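Long-range contacts in proto-oncogene tyrosine-protein kinase receptor Ret (PDB 7AMK), which is a receptor tyrosine kinase whose extracellular cadherin-like domains, the part crystallised here, probably take part in assembling the signalling complex with GDNF and GFR alpha 1: residues T48-H52 and L62-L66; Y8-I12 and R154-M158; Y227-D231 and V275-L279. The protein carries 4 engineered substitutions. All coordinates share one frame; numbering follows the deposited sequence.

In the fold
Contacts 1 and 2 lie at the end of the elongated molecule formed by the first two domains, their centres 14 Å apart; contact 3 sits near the middle, about 42 Å from the centre of contact 1 and 37 Å from that of contact 2. Along the sequence, contact 1 is nested within the loop closed by contact 2, and contact 3 follows both. Ile12 of strand 7-14 joins the first two, its CD1 lying 3.8 Å from Leu66 CD1. Contact 1 stays within the first cadherin-like domain, contact 2 fastens that domain to the second, and contact 3 belongs to the calcium sites between the second and third. Two different chemistries thus serve two successive domain junctions.

Contact 1 (T48-H52 and L62-L66); sequences TSWFH and LNKTL. With NAG (2-acetamido-2-deoxy-beta-D-glucopyranose), chain O.
Trp50 and Lys64 run side by side and point the same way, which lays the aliphatic part of the lysine over one face of the indole. Lys64 CD stands 4.2 Å from the centroid of the five-membered ring and 21° off its normal, the geometry of a CH-pi contact; the ammonium group lies farther off and forms salt bridges with Asp70 and Glu67. Leu66 crosses Trp50 at roughly a right angle, with CD2 3.8 Å from Trp50 CE3. Phe51 and Leu62 are again alongside each other, and Leu62 CD2 approaches Phe51 CE1 to 3.6 Å. Asn63 carries the polar part. With CG anti to the backbone N (chi1 -177°), its amide reaches back along 48-52, where ND2 donates to Ser49 O at 2.9 Å, nearly straight at 164° and within the amide plane. That ND2, in the N-glycosylation sequon Asn63-Lys64-Thr65, is bonded to C1 of the N-acetylglucosamine, so the hydrogen bond probably restrains the amide at the glycan root. Asn63 N also bonds to Trp50 O. Strand 51-53 pairs antiparallel with 59-62, while Trp50 and Phe51 pack on Leu85 of strand 83-92 and reach Phe113 and Leu111, respectively, of strand 106-114.

Contact 2 (Y8-I12 and R154-M158); sequences YTENI and RFTHM
Glu10 OE2 is gripped by two nitrogens of one arginine: Arg154 NH2 at 3.1 Å from OE2 and Arg154 NE at 3.3 Å from it. Both donors meet OE2 from the same face of the carboxylate, NH2 from 35° above its plane, yet the oxygen stays close to the guanidinium plane. The grip is therefore side-on, its two stronger bonds sharing one atom, with the flat groups turned 42° apart; NH2 also makes a weak bond to OE1. A bend at chi3 of Arg154 (52°) presents this NE side to the glutamate. Over one face of the guanidinium, toward its rim, lies His157 CE1. Glu10 OE1 also accepts from Asn11 N at 2.9 Å through its anti lone pair, and from a water at 2.7 Å. That water, 2.9 Å from Thr156 OG1 and bonded to it as well, bridges strand 7-14 to helix 155-160. Arg154 NH1 turns elsewhere, to Glu133 and the carbonyl of Thr128. The arginine, with the Asn11 N-H, would be expected to favour the ionised form of Glu10, while Glu133 gives the guanidinium a second counter-charge; the salt bridge and bridging water form a polar link between the first two cadherin-like domains.

Contact 3 (Y227-D231 and V275-L279); sequences YDEDD and VQNKL. With CA (calcium ion), chain M; CA (calcium ion), chain N; CA (calcium ion), chain L.
Asp230 extends its carboxylate anti to the backbone N (chi1 -180°), while the chi1 of Asn277, -149°, swings its amide oxygen across to the same point. The two side chains meet at about a right angle, carboxylate and amide planes 79° apart, with Asp230 OD1 and Asn277 OD1 only 2.9 Å from each other. Neither oxygen donates to the other: both bind one calcium ion, 2.3 Å from Asp230 OD1 and equally far from Asn277 OD1. Asn232, Asp263, Asp265 and Asp341 complete this site; Thr343 and Thr267 engage the other ends of Asp230 and Asn277. Asn277 occupies the third position of a type II turn from Val275 to Lys278, with positive phi. In the preceding residue, Gln276, the extended side chain carries NE2 to the carbonyl of Asp228, 3.1 Å from NE2 to O, the donor well above the carbonyl plane. Within 227-231, Asp228 OD1, Glu229 O and Asp231 OD1 bind a second calcium. Asp231 spans two ions: its OD2 binds a third calcium at 2.3 Å, which also holds two waters. So many acceptor oxygens would probably repel one another without metal. The second and third ions tie the second domain to the third through Glu142 and Glu196, consistent with classical cadherin linkers, whereas the Asp230/Asn277 ion fixes the 275-279 turn against the linker.

Contact 1 (T48-H52 and L62-L66)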
ATOM      1  N   THR A  48      26.744 -24.562  50.391  1.00 43.89           N
ATOM      2  CA  THR A  48      25.859 -23.522  50.889  1.00 45.24           C
ATOM      3  C   THR A  48      25.884 -23.470  52.406  1.00 45.89           C
ATOM      4  O   THR A  48      25.714 -22.392  52.992  1.00 48.10           O
ATOM      5  CB  THR A  48      24.439 -23.730  50.363  1.00 53.22           C
ATOM      6  OG1 THR A  48      24.485 -23.929  48.945  1.00 57.36           O
ATOM      7  CG2 THR A  48      23.579 -22.504  50.660  1.00 50.82           C
ATOM      8  N   SER A  49      26.124 -24.610  53.061  1.00 40.49           N
ATOM      9  CA  SER A  49      26.239 -24.610  54.517  1.00 39.59           C
ATOM     10  C   SER A  49      27.568 -24.059  55.024  1.00 40.27           C
ATOM     11  O   SER A  49      27.777 -24.058  56.242  1.00 44.57           O
ATOM     12  CB  SER A  49      26.017 -26.010  55.050  1.00 43.95           C
ATOM     13  OG  SER A  49      24.628 -26.273  55.061  1.00 56.55           O
ATOM     14  N   TRP A  50      28.464 -23.615  54.132  1.00 32.07           N
ATOM     15  CA  TRP A  50      29.566 -22.742  54.523  1.00 39.86           C
ATOM     16  C   TRP A  50      29.113 -21.320  54.840  1.00 34.04           C
ATOM     17  O   TRP A  50      29.939 -20.504  55.262  1.00 35.03           O
ATOM     18  CB  TRP A  50      30.623 -22.644  53.410  1.00 36.66           C
ATOM     19  CG  TRP A  50      31.174 -23.945  52.907  1.00 35.79           C
ATOM     20  CD1 TRP A  50      30.907 -25.191  53.383  1.00 34.08           C
ATOM     21  CD2 TRP A  50      32.089 -24.119  51.815  1.00 33.34           C
ATOM     22  NE1 TRP A  50      31.593 -26.129  52.657  1.00 32.17           N
ATOM     23  CE2 TRP A  50      32.327 -25.500  51.689  1.00 31.51           C
ATOM     24  CE3 TRP A  50      32.733 -23.238  50.936  1.00 34.34           C
ATOM     25  CZ2 TRP A  50      33.176 -26.027  50.722  1.00 31.79           C
ATOM     26  CZ3 TRP A  50      33.578 -23.762  49.975  1.00 29.30           C
ATOM     27  CH2 TRP A  50      33.788 -25.144  49.875  1.00 32.70           C
ATOM     28  N   PHE A  51      27.854 -20.979  54.608  1.00 27.65           N
ATOM     29  CA  PHE A  51      27.445 -19.584  54.649  1.00 34.38           C
ATOM     30  C   PHE A  51      26.182 -19.424  55.481  1.00 35.85           C
ATOM     31  O   PHE A  51      25.410 -20.367  55.668  1.00 37.67           O
ATOM     32  CB  PHE A  51      27.216 -19.025  53.228  1.00 31.63           C
ATOM     33  CG  PHE A  51      28.394 -19.194  52.318  1.00 28.03           C
ATOM     34  CD1 PHE A  51      29.423 -18.272  52.318  1.00 29.00           C
ATOM     35  CD2 PHE A  51      28.476 -20.284  51.471  1.00 29.62           C
ATOM     36  CE1 PHE A  51      30.517 -18.432  51.477  1.00 29.10           C
ATOM     37  CE2 PHE A  51      29.560 -20.440  50.627  1.00 31.44           C
ATOM     38  CZ  PHE A  51      30.581 -19.519  50.631  1.00 24.66           C
ATOM     39  N   HIS A  52      25.974 -18.204  55.967  1.00 29.52           N
ATOM     40  CA  HIS A  52      24.783 -17.862  56.732  1.00 29.19           C
ATOM     41  C   HIS A  52      24.369 -16.444  56.364  1.00 26.28           C
ATOM     42  O   HIS A  52      25.223 -15.560  56.303  1.00 24.93           O
ATOM     43  CB  HIS A  52      25.063 -17.984  58.230  1.00 32.68           C
ATOM     44  CG  HIS A  52      24.069 -17.275  59.101  1.00 38.96           C
ATOM     45  ND1 HIS A  52      22.859 -17.835  59.466  1.00 44.77           N
ATOM     46  CD2 HIS A  52      24.115 -16.059  59.696  1.00 31.57           C
ATOM     47  CE1 HIS A  52      22.196 -16.986  60.233  1.00 36.58           C
ATOM     48  NE2 HIS A  52      22.936 -15.902  60.387  1.00 38.86           N
ATOM     49  N   LEU A  62      30.366 -15.839  56.450  1.00 29.04           N
ATOM     50  CA  LEU A  62      30.951 -17.173  56.500  1.00 33.63           C
ATOM     51  C   LEU A  62      30.463 -17.923  57.735  1.00 39.69           C
ATOM     52  O   LEU A  62      30.532 -17.412  58.857  1.00 40.81           O
ATOM     53  CB  LEU A  62      32.471 -17.094  56.512  1.00 37.11           C
ATOM     54  CG  LEU A  62      33.102 -16.937  55.145  1.00 34.34           C
ATOM     55  CD1 LEU A  62      34.584 -16.833  55.352  1.00 30.91           C
ATOM     56  CD2 LEU A  62      32.758 -18.157  54.323  1.00 34.45           C
ATOM     57  N   ASN A  63      29.968 -19.137  57.521  1.00 39.83           N
ATOM     58  CA  ASN A  63      29.542 -20.033  58.588  1.00 48.00           C
ATOM     59  C   ASN A  63      30.628 -21.040  58.955  1.00 49.45           C
ATOM     60  O   ASN A  63      30.416 -21.888  59.825  1.00 49.91           O
ATOM     61  CB  ASN A  63      28.250 -20.757  58.158  1.00 46.27           C
ATOM     62  CG  ASN A  63      27.683 -21.673  59.234  1.00 58.08           C
ATOM     63  OD1 ASN A  63      27.564 -21.294  60.404  1.00 65.49           O
ATOM     64  ND2 ASN A  63      27.324 -22.897  58.831  1.00 63.84           N
ATOM     65  N   LYS A  64      31.790 -20.951  58.325  1.00 37.99           N
ATOM     66  CA  LYS A  64      32.849 -21.930  58.504  1.00 40.75           C
ATOM     67  C   LYS A  64      34.153 -21.275  58.084  1.00 44.15           C
ATOM     68  O   LYS A  64      34.176 -20.517  57.111  1.00 41.14           O
ATOM     69  CB  LYS A  64      32.585 -23.183  57.662  1.00 34.40           C
ATOM     70  CG  LYS A  64      33.766 -24.111  57.506  1.00 42.18           C
ATOM     71  CD  LYS A  64      33.727 -24.806  56.163  1.00 36.44           C
ATOM     72  CE  LYS A  64      34.307 -26.203  56.247  1.00 37.85           C
ATOM     73  NZ  LYS A  64      35.750 -26.210  56.590  1.00 44.80           N
ATOM     74  N   THR A  65      35.229 -21.548  58.818  1.00 34.22           N
ATOM     75  CA  THR A  65      36.537 -21.044  58.404  1.00 43.55           C
ATOM     76  C   THR A  65      37.054 -21.868  57.227  1.00 35.09           C
ATOM     77  O   THR A  65      37.171 -23.096  57.323  1.00 41.90           O
ATOM     78  CB  THR A  65      37.529 -21.087  59.564  1.00 41.83           C
ATOM     79  OG1 THR A  65      36.989 -20.342  60.658  1.00 44.49           O
ATOM     80  CG2 THR A  65      38.873 -20.474  59.150  1.00 34.91           C
ATOM     81  N   LEU A  66      37.343 -21.192  56.122  1.00 31.91           N
ATOM     82  CA  LEU A  66      37.674 -21.864  54.875  1.00 31.89           C
ATOM     83  C   LEU A  66      39.062 -22.495  54.930  1.00 33.44           C
ATOM     84  O   LEU A  66      40.022 -21.895  55.424  1.00 42.20           O
ATOM     85  CB  LEU A  66      37.594 -20.866  53.718  1.00 30.34           C
ATOM     86  CG  LEU A  66      36.193 -20.326  53.467  1.00 28.89           C
ATOM     87  CD1 LEU A  66      36.210 -19.428  52.267  1.00 27.59           C
ATOM     88  CD2 LEU A  66      35.199 -21.485  53.274  1.00 29.22           C
TER
HETATM   89  C1  NAG O 604      26.791 -23.885  59.744  1.00 73.74           C
HETATM   90  C2  NAG O 604      25.273 -23.996  59.705  1.00 74.84           C
HETATM   91  C3  NAG O 604      24.806 -24.989  60.761  1.00 84.15           C
HETATM   92  C4  NAG O 604      25.490 -26.337  60.555  1.00 91.48           C
HETATM   93  C5  NAG O 604      27.015 -26.196  60.473  1.00 78.72           C
HETATM   94  C6  NAG O 604      27.690 -27.479  60.028  1.00 74.12           C
HETATM   95  C7  NAG O 604      24.011 -22.045  58.908  1.00 68.05           C
HETATM   96  C8  NAG O 604      23.404 -20.723  59.276  1.00 54.75           C
HETATM   97  N2  NAG O 604      24.631 -22.703  59.895  1.00 75.61           N
HETATM   98  O3  NAG O 604      23.392 -25.128  60.667  1.00 76.76           O
HETATM   99  O4  NAG O 604      25.159 -27.222  61.619  1.00 97.52           O
HETATM  100  O5  NAG O 604      27.380 -25.189  59.512  1.00 67.29           O
HETATM  101  O6  NAG O 604      28.988 -27.641  60.582  1.00 68.27           O
HETATM  102  O7  NAG O 604      23.945 -22.494  57.768  1.00 67.30           O

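Contact 2 (Y8-I12 and R154-M158)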
ATOM      1  N   TYR A   8      25.411 -10.493  42.623  1.00 27.21           N
ATOM      2  CA  TYR A   8      26.442 -10.026  43.537  1.00 21.66           C
ATOM      3  C   TYR A   8      27.688 -10.864  43.311  1.00 26.65           C
ATOM      4  O   TYR A   8      27.601 -12.035  42.926  1.00 26.12           O
ATOM      5  CB  TYR A   8      26.008 -10.110  45.000  1.00 24.78           C
ATOM      6  CG  TYR A   8      24.906  -9.153  45.388  1.00 19.74           C
ATOM      7  CD1 TYR A   8      23.566  -9.481  45.178  1.00 23.33           C
ATOM      8  CD2 TYR A   8      25.200  -7.927  45.974  1.00 22.38           C
ATOM      9  CE1 TYR A   8      22.557  -8.604  45.523  1.00 19.77           C
ATOM     10  CE2 TYR A   8      24.198  -7.042  46.335  1.00 17.33           C
ATOM     11  CZ  TYR A   8      22.888  -7.380  46.098  1.00 16.19           C
ATOM     12  OH  TYR A   8      21.901  -6.508  46.448  1.00 20.21           O
ATOM     13  N   THR A   9      28.855 -10.261  43.531  1.00 19.75           N
ATOM     14  CA  THR A   9      30.096 -11.006  43.381  1.00 31.95           C
ATOM     15  C   THR A   9      31.065 -10.607  44.478  1.00 30.92           C
ATOM     16  O   THR A   9      31.003  -9.500  45.015  1.00 29.34           O
ATOM     17  CB  THR A   9      30.753 -10.804  41.996  1.00 32.08           C
ATOM     18  OG1 THR A   9      31.168  -9.436  41.838  1.00 30.67           O
ATOM     19  CG2 THR A   9      29.775 -11.151  40.904  1.00 25.16           C
ATOM     20  N   GLU A  10      31.949 -11.538  44.815  1.00 31.99           N
ATOM     21  CA  GLU A  10      33.033 -11.271  45.743  1.00 28.80           C
ATOM     22  C   GLU A  10      34.008 -12.434  45.682  1.00 31.08           C
ATOM     23  O   GLU A  10      33.702 -13.500  45.141  1.00 27.68           O
ATOM     24  CB  GLU A  10      32.528 -11.058  47.176  1.00 25.91           C
ATOM     25  CG  GLU A  10      32.450  -9.587  47.611  1.00 29.54           C
ATOM     26  CD  GLU A  10      33.825  -8.894  47.704  1.00 40.14           C
ATOM     27  OE1 GLU A  10      34.879  -9.532  47.431  1.00 42.61           O
ATOM     28  OE2 GLU A  10      33.849  -7.698  48.057  1.00 27.98           O
ATOM     29  N   ASN A  11      35.200 -12.191  46.211  1.00 28.19           N
ATOM     30  CA  ASN A  11      36.215 -13.215  46.384  1.00 31.99           C
ATOM     31  C   ASN A  11      36.207 -13.695  47.829  1.00 30.37           C
ATOM     32  O   ASN A  11      35.930 -12.926  48.757  1.00 28.08           O
ATOM     33  CB  ASN A  11      37.600 -12.669  46.031  1.00 26.55           C
ATOM     34  CG  ASN A  11      37.624 -12.007  44.676  1.00 35.92           C
ATOM     35  OD1 ASN A  11      37.142 -12.572  43.699  1.00 41.43           O
ATOM     36  ND2 ASN A  11      38.159 -10.795  44.615  1.00 31.37           N
ATOM     37  N   ILE A  12      36.500 -14.971  48.007  1.00 27.50           N
ATOM     38  CA  ILE A  12      36.701 -15.543  49.329  1.00 23.98           C
ATOM     39  C   ILE A  12      38.025 -16.289  49.284  1.00 28.09           C
ATOM     40  O   ILE A  12      38.452 -16.795  48.238  1.00 25.78           O
ATOM     41  CB  ILE A  12      35.538 -16.478  49.766  1.00 27.32           C
ATOM     42  CG1 ILE A  12      35.294 -17.580  48.735  1.00 24.34           C
ATOM     43  CG2 ILE A  12      34.264 -15.683  50.037  1.00 22.89           C
ATOM     44  CD1 ILE A  12      34.195 -18.558  49.145  1.00 24.63           C
ATOM     45  N   ARG A 154      33.253  -2.588  51.242  1.00 23.30           N
ATOM     46  CA  ARG A 154      33.726  -3.919  50.864  1.00 26.68           C
ATOM     47  C   ARG A 154      34.059  -4.658  52.155  1.00 27.59           C
ATOM     48  O   ARG A 154      35.142  -4.522  52.712  1.00 26.19           O
ATOM     49  CB  ARG A 154      34.904  -3.838  49.902  1.00 24.24           C
ATOM     50  CG  ARG A 154      34.564  -3.092  48.597  1.00 22.80           C
ATOM     51  CD  ARG A 154      35.459  -3.543  47.442  1.00 39.46           C
ATOM     52  NE  ARG A 154      35.483  -4.996  47.250  1.00 37.74           N
ATOM     53  CZ  ARG A 154      36.253  -5.611  46.359  1.00 40.53           C
ATOM     54  NH1 ARG A 154      37.083  -4.932  45.585  1.00 34.65           N
ATOM     55  NH2 ARG A 154      36.189  -6.937  46.244  1.00 39.48           N
ATOM     56  N   PHE A 155      33.088  -5.434  52.650  1.00 27.21           N
ATOM     57  CA  PHE A 155      33.231  -6.116  53.939  1.00 29.40           C
ATOM     58  C   PHE A 155      34.537  -6.899  54.040  1.00 35.51           C
ATOM     59  O   PHE A 155      35.225  -6.832  55.064  1.00 40.59           O
ATOM     60  CB  PHE A 155      32.033  -7.037  54.170  1.00 30.62           C
ATOM     61  CG  PHE A 155      30.747  -6.295  54.491  1.00 28.77           C
ATOM     62  CD1 PHE A 155      30.776  -4.963  54.850  1.00 29.45           C
ATOM     63  CD2 PHE A 155      29.522  -6.945  54.463  1.00 28.93           C
ATOM     64  CE1 PHE A 155      29.598  -4.284  55.149  1.00 35.09           C
ATOM     65  CE2 PHE A 155      28.352  -6.287  54.776  1.00 19.68           C
ATOM     66  CZ  PHE A 155      28.386  -4.952  55.112  1.00 26.36           C
ATOM     67  N   THR A 156      34.913  -7.628  52.986  1.00 33.49           N
ATOM     68  CA  THR A 156      36.101  -8.480  53.064  1.00 40.04           C
ATOM     69  C   THR A 156      37.379  -7.656  53.234  1.00 42.68           C
ATOM     70  O   THR A 156      38.293  -8.047  53.974  1.00 43.58           O
ATOM     71  CB  THR A 156      36.185  -9.373  51.819  1.00 40.29           C
ATOM     72  OG1 THR A 156      36.053  -8.571  50.637  1.00 43.07           O
ATOM     73  CG2 THR A 156      35.057 -10.421  51.834  1.00 32.92           C
ATOM     74  N   HIS A 157      37.451  -6.503  52.579  1.00 36.78           N
ATOM     75  CA  HIS A 157      38.685  -5.732  52.575  1.00 33.92           C
ATOM     76  C   HIS A 157      38.861  -4.874  53.822  1.00 43.37           C
ATOM     77  O   HIS A 157      39.998  -4.599  54.224  1.00 40.80           O
ATOM     78  CB  HIS A 157      38.734  -4.879  51.320  1.00 31.89           C
ATOM     79  CG  HIS A 157      38.893  -5.687  50.074  1.00 41.36           C
ATOM     80  ND1 HIS A 157      37.861  -6.419  49.524  1.00 45.53           N
ATOM     81  CD2 HIS A 157      39.979  -5.925  49.299  1.00 39.69           C
ATOM     82  CE1 HIS A 157      38.295  -7.042  48.443  1.00 45.56           C
ATOM     83  NE2 HIS A 157      39.577  -6.757  48.284  1.00 48.99           N
ATOM     84  N   MET A 158      37.773  -4.452  54.460  1.00 56.58           N
ATOM     85  CA  MET A 158      37.938  -3.698  55.695  1.00 58.77           C
ATOM     86  C   MET A 158      38.457  -4.579  56.828  1.00 59.33           C
ATOM     87  O   MET A 158      38.996  -4.055  57.810  1.00 58.61           O
ATOM     88  CB  MET A 158      36.619  -3.006  56.063  1.00 55.76           C
ATOM     89  CG  MET A 158      36.204  -1.931  55.028  1.00 58.53           C
ATOM     90  SD  MET A 158      34.550  -1.205  55.204  1.00 73.44           S
ATOM     91  CE  MET A 158      34.719  -0.240  56.704  1.00 62.48           C
TER
HETATM   92  O   HOH W   1      37.373  -9.973  48.450  1.00 33.56           O

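Contact 3 (Y227-D231 and V275-L279)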
ATOM      1  N   TYR A 227      13.496   2.118  35.624  1.00 16.62           N
ATOM      2  CA  TYR A 227      12.505   1.314  34.925  1.00 17.67           C
ATOM      3  C   TYR A 227      11.146   2.001  34.905  1.00 18.65           C
ATOM      4  O   TYR A 227      10.776   2.740  35.817  1.00 21.42           O
ATOM      5  CB  TYR A 227      12.363  -0.062  35.568  1.00 21.28           C
ATOM      6  CG  TYR A 227      13.530  -0.975  35.304  1.00 17.38           C
ATOM      7  CD1 TYR A 227      14.614  -0.560  34.532  1.00 28.85           C
ATOM      8  CD2 TYR A 227      13.537  -2.263  35.798  1.00 26.79           C
ATOM      9  CE1 TYR A 227      15.695  -1.417  34.281  1.00 25.27           C
ATOM     10  CE2 TYR A 227      14.588  -3.121  35.555  1.00 24.97           C
ATOM     11  CZ  TYR A 227      15.665  -2.698  34.812  1.00 28.41           C
ATOM     12  OH  TYR A 227      16.696  -3.579  34.617  1.00 35.56           O
ATOM     13  N   ASP A 228      10.403   1.727  33.851  1.00 21.12           N
ATOM     14  CA  ASP A 228       9.163   2.410  33.538  1.00 20.79           C
ATOM     15  C   ASP A 228       7.994   1.638  34.115  1.00 21.98           C
ATOM     16  O   ASP A 228       8.009   0.410  34.198  1.00 22.25           O
ATOM     17  CB  ASP A 228       9.005   2.524  32.017  1.00 21.48           C
ATOM     18  CG  ASP A 228       7.856   3.380  31.610  1.00 22.65           C
ATOM     19  OD1 ASP A 228       7.871   4.563  31.947  1.00 22.31           O
ATOM     20  OD2 ASP A 228       6.949   2.879  30.921  1.00 24.04           O
ATOM     21  N   GLU A 229       6.959   2.367  34.491  1.00 22.01           N
ATOM     22  CA  GLU A 229       5.679   1.739  34.765  1.00 23.83           C
ATOM     23  C   GLU A 229       4.613   2.465  33.957  1.00 20.07           C
ATOM     24  O   GLU A 229       4.855   3.530  33.390  1.00 19.50           O
ATOM     25  CB  GLU A 229       5.362   1.736  36.262  1.00 23.37           C
ATOM     26  CG  GLU A 229       4.905   3.033  36.800  1.00 29.20           C
ATOM     27  CD  GLU A 229       4.463   2.909  38.258  1.00 45.03           C
ATOM     28  OE1 GLU A 229       4.634   1.808  38.824  1.00 45.70           O
ATOM     29  OE2 GLU A 229       3.947   3.898  38.840  1.00 37.75           O
ATOM     30  N   ASP A 230       3.428   1.867  33.888  1.00 26.51           N
ATOM     31  CA  ASP A 230       2.338   2.386  33.065  1.00 22.96           C
ATOM     32  C   ASP A 230       1.643   3.463  33.890  1.00 21.56           C
ATOM     33  O   ASP A 230       0.761   3.188  34.701  1.00 22.95           O
ATOM     34  CB  ASP A 230       1.399   1.254  32.641  1.00 21.04           C
ATOM     35  CG  ASP A 230       0.224   1.725  31.756  1.00 21.05           C
ATOM     36  OD1 ASP A 230       0.145   2.905  31.361  1.00 20.66           O
ATOM     37  OD2 ASP A 230      -0.636   0.875  31.466  1.00 21.68           O
ATOM     38  N   ASP A 231       2.072   4.713  33.705  1.00 21.21           N
ATOM     39  CA  ASP A 231       1.523   5.814  34.492  1.00 25.21           C
ATOM     40  C   ASP A 231       1.116   6.983  33.600  1.00 23.01           C
ATOM     41  O   ASP A 231       1.019   8.118  34.080  1.00 23.58           O
ATOM     42  CB  ASP A 231       2.514   6.261  35.589  1.00 25.74           C
ATOM     43  CG  ASP A 231       3.814   6.888  35.015  1.00 21.78           C
ATOM     44  OD1 ASP A 231       4.003   6.927  33.782  1.00 21.97           O
ATOM     45  OD2 ASP A 231       4.642   7.361  35.820  1.00 22.18           O
ATOM     46  N   VAL A 275       2.064  -7.538  29.369  1.00 39.67           N
ATOM     47  CA  VAL A 275       0.759  -6.911  29.537  1.00 35.00           C
ATOM     48  C   VAL A 275       0.869  -5.472  30.026  1.00 37.76           C
ATOM     49  O   VAL A 275      -0.095  -4.705  29.869  1.00 29.37           O
ATOM     50  CB  VAL A 275      -0.135  -7.718  30.497  1.00 46.42           C
ATOM     51  CG1 VAL A 275      -1.537  -7.111  30.519  1.00 42.18           C
ATOM     52  CG2 VAL A 275      -0.194  -9.180  30.074  1.00 47.24           C
ATOM     53  N   GLN A 276       2.009  -5.086  30.601  1.00 32.53           N
ATOM     54  CA  GLN A 276       2.265  -3.699  30.973  1.00 30.81           C
ATOM     55  C   GLN A 276       2.069  -2.770  29.786  1.00 26.09           C
ATOM     56  O   GLN A 276       2.722  -2.911  28.749  1.00 23.21           O
ATOM     57  CB  GLN A 276       3.692  -3.546  31.509  1.00 33.06           C
ATOM     58  CG  GLN A 276       4.227  -2.106  31.423  1.00 37.28           C
ATOM     59  CD  GLN A 276       5.485  -1.853  32.257  1.00 35.80           C
ATOM     60  OE1 GLN A 276       5.919  -2.700  33.049  1.00 40.80           O
ATOM     61  NE2 GLN A 276       6.058  -0.662  32.100  1.00 36.80           N
ATOM     62  N   ASN A 277       1.174  -1.803  29.943  1.00 20.83           N
ATOM     63  CA  ASN A 277       0.993  -0.754  28.950  1.00 19.79           C
ATOM     64  C   ASN A 277       0.379  -1.269  27.669  1.00 19.77           C
ATOM     65  O   ASN A 277       0.403  -0.576  26.659  1.00 19.18           O
ATOM     66  CB  ASN A 277       2.300  -0.041  28.613  1.00 18.79           C
ATOM     67  CG  ASN A 277       2.069   1.387  28.250  1.00 18.23           C
ATOM     68  OD1 ASN A 277       1.272   2.054  28.884  1.00 18.67           O
ATOM     69  ND2 ASN A 277       2.732   1.865  27.208  1.00 18.70           N
ATOM     70  N   LYS A 278      -0.152  -2.477  27.685  1.00 21.91           N
ATOM     71  CA  LYS A 278      -0.860  -2.996  26.532  1.00 24.51           C
ATOM     72  C   LYS A 278      -2.176  -2.248  26.365  1.00 25.19           C
ATOM     73  O   LYS A 278      -2.950  -2.105  27.320  1.00 22.08           O
ATOM     74  CB  LYS A 278      -1.100  -4.492  26.716  1.00 23.23           C
ATOM     75  CG  LYS A 278      -1.777  -5.178  25.549  1.00 34.42           C
ATOM     76  CD  LYS A 278      -2.008  -6.649  25.906  1.00 37.13           C
ATOM     77  CE  LYS A 278      -2.891  -7.357  24.894  1.00 37.85           C
ATOM     78  NZ  LYS A 278      -3.204  -8.758  25.335  1.00 54.99           N
ATOM     79  N   LEU A 279      -2.440  -1.778  25.147  1.00 22.77           N
ATOM     80  CA  LEU A 279      -3.751  -1.240  24.792  1.00 29.94           C
ATOM     81  C   LEU A 279      -4.560  -2.316  24.068  1.00 24.33           C
ATOM     82  O   LEU A 279      -4.116  -2.842  23.046  1.00 25.25           O
ATOM     83  CB  LEU A 279      -3.633   0.002  23.900  1.00 28.65           C
ATOM     84  CG  LEU A 279      -2.761   1.166  24.365  1.00 28.81           C
ATOM     85  CD1 LEU A 279      -2.822   2.324  23.336  1.00 20.07           C
ATOM     86  CD2 LEU A 279      -3.233   1.594  25.728  1.00 22.93           C
TER
HETATM   87 CA    CA M 602       5.880   5.642  32.851  1.00 17.96          CA
HETATM   88 CA    CA N 603       0.383   4.087  29.369  1.00 13.21          CA
HETATM   89 CA    CA L 601       6.341   8.729  35.215  1.00 22.02          CA
HETATM   90  O   HOH W   2       4.813  10.375  34.565  1.00 32.25           O
HETATM   91  O   HOH W   3       6.326   9.248  37.483  1.00 21.76           O